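Local coordinates for protein N-acetylglucosamine-6-phosphate deacetylase (Mycobacterium smegmatis, PDB 6FV4) that probably removes the acetyl group from N-acetylglucosamine-6-phosphate, as a metal-dependent hydrolase of the NagA family, at residues B[70-74]-B[135-139]; B[173-177]-B[357-361]. The protein carries 1 engineered substitution. One frame throughout, in Å; residues are numbered along the deposited sequence.

Interaction 1: residues B[70-74]-B[135-139]; sequences DTHLH and IHLEG. With ZN (zinc ion), chain H; CD (cadmium ion), chain J.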
loop_
_atom_site.group_PDB
_atom_site.type_symbol
_atom_site.label_atom_id
_atom_site.label_comp_id
_atom_site.label_asym_id
_atom_site.label_seq_id
_atom_site.Cartn_x
_atom_site.Cartn_y
_atom_site.Cartn_z
ATOM N N ASP B 70 10.369 -21.470 5.808
ATOM C CA ASP B 70 10.430 -20.439 6.846
ATOM C C ASP B 70 11.830 -19.849 6.873
ATOM O O ASP B 70 12.789 -20.519 7.280
ATOM C CB ASP B 70 10.048 -21.020 8.205
ATOM C CG ASP B 70 9.749 -19.945 9.239
ATOM O OD1 ASP B 70 9.365 -20.320 10.376
ATOM O OD2 ASP B 70 9.893 -18.736 8.925
ATOM N N THR B 71 11.959 -18.602 6.432
ATOM C CA THR B 71 13.266 -17.988 6.254
ATOM C C THR B 71 13.668 -17.080 7.408
ATOM O O THR B 71 14.672 -16.370 7.304
ATOM C CB THR B 71 13.319 -17.203 4.942
ATOM O OG1 THR B 71 12.265 -16.228 4.914
ATOM C CG2 THR B 71 13.158 -18.153 3.755
ATOM N N HIS B 72 12.936 -17.093 8.513
ATOM C CA HIS B 72 13.279 -16.206 9.624
ATOM C C HIS B 72 12.585 -16.776 10.859
ATOM O O HIS B 72 11.384 -16.570 11.043
ATOM C CB HIS B 72 12.849 -14.773 9.320
ATOM C CG HIS B 72 13.087 -13.794 10.436
ATOM N ND1 HIS B 72 13.068 -12.433 10.239
ATOM C CD2 HIS B 72 13.325 -13.975 11.758
ATOM C CE1 HIS B 72 13.291 -11.817 11.387
ATOM N NE2 HIS B 72 13.457 -12.732 12.325
ATOM N N LEU B 73 13.343 -17.497 11.680
ATOM C CA LEU B 73 12.822 -18.028 12.931
ATOM C C LEU B 73 13.985 -18.288 13.873
ATOM O O LEU B 73 15.124 -18.500 13.442
ATOM C CB LEU B 73 12.012 -19.309 12.737
ATOM C CG LEU B 73 12.755 -20.550 12.272
ATOM C CD1 LEU B 73 11.961 -21.789 12.685
ATOM C CD2 LEU B 73 12.937 -20.502 10.769
ATOM N N HIS B 74 13.668 -18.284 15.170
ATOM C CA HIS B 74 14.680 -18.348 16.219
ATOM C C HIS B 74 14.689 -19.660 16.972
ATOM O O HIS B 74 15.704 -19.993 17.592
ATOM C CB HIS B 74 14.472 -17.190 17.212
ATOM C CG HIS B 74 14.656 -15.852 16.581
ATOM N ND1 HIS B 74 15.894 -15.263 16.437
ATOM C CD2 HIS B 74 13.768 -15.011 15.997
ATOM C CE1 HIS B 74 15.759 -14.104 15.815
ATOM N NE2 HIS B 74 14.478 -13.927 15.544
ATOM N N ILE B 135 21.681 -19.674 7.568
ATOM C CA ILE B 135 21.738 -18.844 8.766
ATOM C C ILE B 135 21.341 -17.425 8.397
ATOM O O ILE B 135 21.712 -16.918 7.331
ATOM C CB ILE B 135 23.143 -18.846 9.410
ATOM C CG1 ILE B 135 23.596 -20.276 9.726
ATOM C CG2 ILE B 135 23.137 -17.963 10.677
ATOM C CD1 ILE B 135 25.132 -20.393 10.092
ATOM N N HIS B 136 20.601 -16.782 9.288
ATOM C CA HIS B 136 20.222 -15.389 9.157
ATOM C C HIS B 136 20.764 -14.645 10.366
ATOM O O HIS B 136 20.459 -15.009 11.508
ATOM C CB HIS B 136 18.700 -15.274 9.066
ATOM C CG HIS B 136 18.163 -13.891 9.274
ATOM N ND1 HIS B 136 16.939 -13.665 9.866
ATOM C CD2 HIS B 136 18.645 -12.671 8.933
ATOM C CE1 HIS B 136 16.701 -12.367 9.910
ATOM N NE2 HIS B 136 17.710 -11.740 9.336
ATOM N N LEU B 137 21.571 -13.617 10.126
ATOM C CA LEU B 137 22.069 -12.778 11.214
ATOM C C LEU B 137 21.137 -11.584 11.351
ATOM O O LEU B 137 21.240 -10.610 10.597
ATOM C CB LEU B 137 23.499 -12.329 10.951
ATOM C CG LEU B 137 24.465 -13.464 10.594
ATOM C CD1 LEU B 137 25.830 -12.876 10.309
ATOM C CD2 LEU B 137 24.516 -14.476 11.714
ATOM N N GLU B 138 20.212 -11.667 12.307
ATOM C CA GLU B 138 19.346 -10.533 12.646
ATOM C C GLU B 138 20.008 -9.731 13.765
ATOM O O GLU B 138 19.605 -9.755 14.930
ATOM C CB GLU B 138 17.959 -10.999 13.045
ATOM C CG GLU B 138 17.000 -9.795 13.184
ATOM C CD GLU B 138 15.601 -10.191 13.523
ATOM O OE1 GLU B 138 15.447 -11.219 14.186
ATOM O OE2 GLU B 138 14.662 -9.466 13.134
ATOM N N GLY B 139 21.058 -9.014 13.373
ATOM C CA GLY B 139 21.945 -8.375 14.313
ATOM C C GLY B 139 23.368 -8.838 14.053
ATOM O O GLY B 139 23.597 -9.890 13.449
HETATM ZN ZN ZN H . 13.728 -12.354 14.394
HETATM CD CD CD J . 13.274 -8.854 15.023
HETATM O O HOH W 1 11.473 -7.958 16.659
#
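H72, H74 and E138 close on one zinc ion, two histidines from 70-74 and a carboxylate from 135-139. H72 NE2 and H74 NE2 each lie 2.1 Å from the zinc; E138 OE1, also at 2.1 Å, is the third ligand from these segments, and one more atom from elsewhere binds the zinc. The carboxylate meets the two imidazoles differently: it is nearly coplanar with the H74 ring, with OE1 at that ring's edge, but stands 84° from the plane of H72. E138 reaches across because CG is anti to the backbone N (chi1 -171°) and the chain stays extended, carrying the carboxylate out from its strand. Its other oxygen, OE2, binds a cadmium ion at 2.4 Å, so a single glutamate bridges two metals; H150, H204 and H225 also hold the cadmium, as does a water. Two histidines in an H-x-H sequence near the end of the first barrel strand are a hallmark of the amidohydrolase superfamily, whose metal centre sits at the C-terminal end of a (beta/alpha)8 barrel. Beside the zinc ligands, H136 turns its edge to one face of H72, a T-shaped pair with planes at 74° and centroids 4.7 Å apart; H136 CE1 comes within 3.6 Å of H72 ND1. Imidazole suits both places: H72 offers a face and H136 an edge, and each ring has two nitrogens for separate tasks. While NE2 of H72 takes the zinc, its ND1 is hydrogen-bonded to E253, which helps to fix the ring's rotation. H136 is held by S107 at ND1 and T178 at NE2.

Interaction 2: residues B[173-177]-B[357-361]; sequences TVRMV and ALGLP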
loop_
_atom_site.group_PDB
_atom_site.type_symbol
_atom_site.label_atom_id
_atom_site.label_comp_id
_atom_site.label_asym_id
_atom_site.label_seq_id
_atom_site.Cartn_x
_atom_site.Cartn_y
_atom_site.Cartn_z
ATOM N N THR B 173 27.418 -20.714 4.696
ATOM C CA THR B 173 26.096 -21.047 5.217
ATOM C C THR B 173 25.311 -19.840 5.723
ATOM O O THR B 173 24.137 -19.996 6.060
ATOM C CB THR B 173 26.200 -22.070 6.358
ATOM O OG1 THR B 173 26.895 -21.479 7.468
ATOM C CG2 THR B 173 26.957 -23.301 5.886
ATOM N N VAL B 174 25.921 -18.659 5.816
ATOM C CA VAL B 174 25.182 -17.462 6.202
ATOM C C VAL B 174 24.478 -16.952 4.951
ATOM O O VAL B 174 25.127 -16.566 3.974
ATOM C CB VAL B 174 26.085 -16.385 6.818
ATOM C CG1 VAL B 174 25.270 -15.091 7.011
ATOM C CG2 VAL B 174 26.628 -16.848 8.170
ATOM N N ARG B 175 23.150 -16.989 4.965
ATOM C CA ARG B 175 22.355 -16.698 3.779
ATOM C C ARG B 175 21.735 -15.312 3.795
ATOM O O ARG B 175 21.489 -14.744 2.724
ATOM C CB ARG B 175 21.250 -17.749 3.621
ATOM C CG ARG B 175 21.738 -19.170 3.463
ATOM C CD ARG B 175 22.662 -19.305 2.269
ATOM N NE ARG B 175 21.919 -19.202 1.017
ATOM C CZ ARG B 175 21.560 -20.250 0.278
ATOM N NH1 ARG B 175 21.885 -21.483 0.664
ATOM N NH2 ARG B 175 20.877 -20.068 -0.846
ATOM N N MET B 176 21.502 -14.740 4.975
ATOM C CA MET B 176 20.832 -13.454 5.065
ATOM C C MET B 176 21.364 -12.691 6.271
ATOM O O MET B 176 21.615 -13.283 7.330
ATOM C CB MET B 176 19.309 -13.631 5.169
ATOM C CG MET B 176 18.557 -12.318 5.251
ATOM S SD MET B 176 16.808 -12.538 4.823
ATOM C CE MET B 176 16.233 -13.571 6.169
ATOM N N VAL B 177 21.544 -11.381 6.098
ATOM C CA VAL B 177 22.018 -10.485 7.154
ATOM C C VAL B 177 21.145 -9.232 7.163
ATOM O O VAL B 177 21.056 -8.527 6.150
ATOM C CB VAL B 177 23.495 -10.106 6.958
ATOM C CG1 VAL B 177 23.947 -9.082 8.024
ATOM C CG2 VAL B 177 24.371 -11.356 7.026
ATOM N N ALA B 357 13.678 -15.531 -2.716
ATOM C CA ALA B 357 14.371 -14.383 -2.140
ATOM C C ALA B 357 15.715 -14.784 -1.538
ATOM O O ALA B 357 16.683 -14.019 -1.602
ATOM C CB ALA B 357 13.494 -13.715 -1.079
ATOM N N LEU B 358 15.792 -15.963 -0.944
ATOM C CA LEU B 358 17.011 -16.400 -0.273
ATOM C C LEU B 358 17.923 -17.234 -1.158
ATOM O O LEU B 358 18.970 -17.689 -0.686
ATOM C CB LEU B 358 16.666 -17.181 0.994
ATOM C CG LEU B 358 16.688 -16.192 2.163
ATOM C CD1 LEU B 358 15.418 -15.330 2.169
ATOM C CD2 LEU B 358 16.882 -16.881 3.483
ATOM N N GLY B 359 17.571 -17.429 -2.424
ATOM C CA GLY B 359 18.407 -18.250 -3.288
ATOM C C GLY B 359 18.402 -19.708 -2.911
ATOM O O GLY B 359 19.387 -20.422 -3.165
ATOM N N LEU B 360 17.324 -20.171 -2.291
ATOM C CA LEU B 360 17.214 -21.562 -1.897
ATOM C C LEU B 360 16.640 -22.369 -3.047
ATOM O O LEU B 360 16.103 -21.796 -4.002
ATOM C CB LEU B 360 16.329 -21.686 -0.654
ATOM C CG LEU B 360 16.888 -21.093 0.640
ATOM C CD1 LEU B 360 15.765 -20.873 1.673
ATOM C CD2 LEU B 360 17.955 -22.030 1.178
ATOM N N PRO B 361 16.776 -23.715 -3.016
ATOM C CA PRO B 361 16.140 -24.543 -4.055
ATOM C C PRO B 361 14.700 -24.134 -4.313
ATOM O O PRO B 361 13.858 -24.150 -3.403
ATOM C CB PRO B 361 16.231 -25.966 -3.487
ATOM C CG PRO B 361 17.083 -25.868 -2.231
ATOM C CD PRO B 361 17.699 -24.507 -2.190
HETATM O O HOH W 2 21.815 -16.150 0.269
#
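R175, near the start of strand 174-179, points toward the turn at 357-361 and sets its guanidinium against the backbone carbonyls there. CG lies anti to the carbonyl carbon, and further bends at chi2 and chi3 fold the chain, bringing NH2 to the turn. NH2 donates to L358 O at 3.1 Å, with that oxygen 31° out of the guanidinium plane and an N-H...O angle of 136°, well short of straight. G359 O instead lies at the guanidinium edge, near its plane, 2.8 Å from NH2, but the bond is weak because its angle is only 116°. Over one face of the same group comes the L360 methyl CD2, 4.0 Å from NH1, the two side chains crossing obliquely. Leucine suits this place, since its branched end can lie against the flat, less polar face while the edge keeps its polar partners. A water adds a further link, accepting from R175 NE at 3.1 Å and lying 2.8 Å from R175 O.

Next along the strand, M176 runs at about a right angle to L358, and its SD meets L358 CD1 at 4.1 Å in apolar contact. The unbranched thioether suits this reach: extended chi1 and chi2 carry SD out to the leucine, and the bend at chi3 turns only CE. The turn follows helix 339-357, where G359 completes a Schellman motif; lacking a side chain, it takes positive phi with little strain and puts no CB close to R175 NH2. In this way the strand 174-179 of the barrel is joined to the end of a late helix. Since carbonyls at a helix C-terminus lack their usual helical partners, an arginine is chemically well matched to L358 O, and its positive charge would probably also interact favourably with the helix dipole.

In the fold
Interactions 1 and 2 have centres 10 Å apart and meet through neighbouring parallel strands, 134-138 and 174-179. Two probable backbone hydrogen bonds join them, R175 N to I135 O and L137 N to M176 O, each 2.8 Å. M176 also bridges the pair by packing, its CE lying 3.4 Å from T71 O. Interaction 1 supplies three zinc ligands and, through E138, one cadmium ligand, whereas interaction 2 binds neither metal and comes nearest to them through M176, whose side chain is about 9 Å from the zinc and about 10 Å from the cadmium. M176 therefore connects the helix-end contact to H72, one of the zinc ligands, about 5 Å away between side chains.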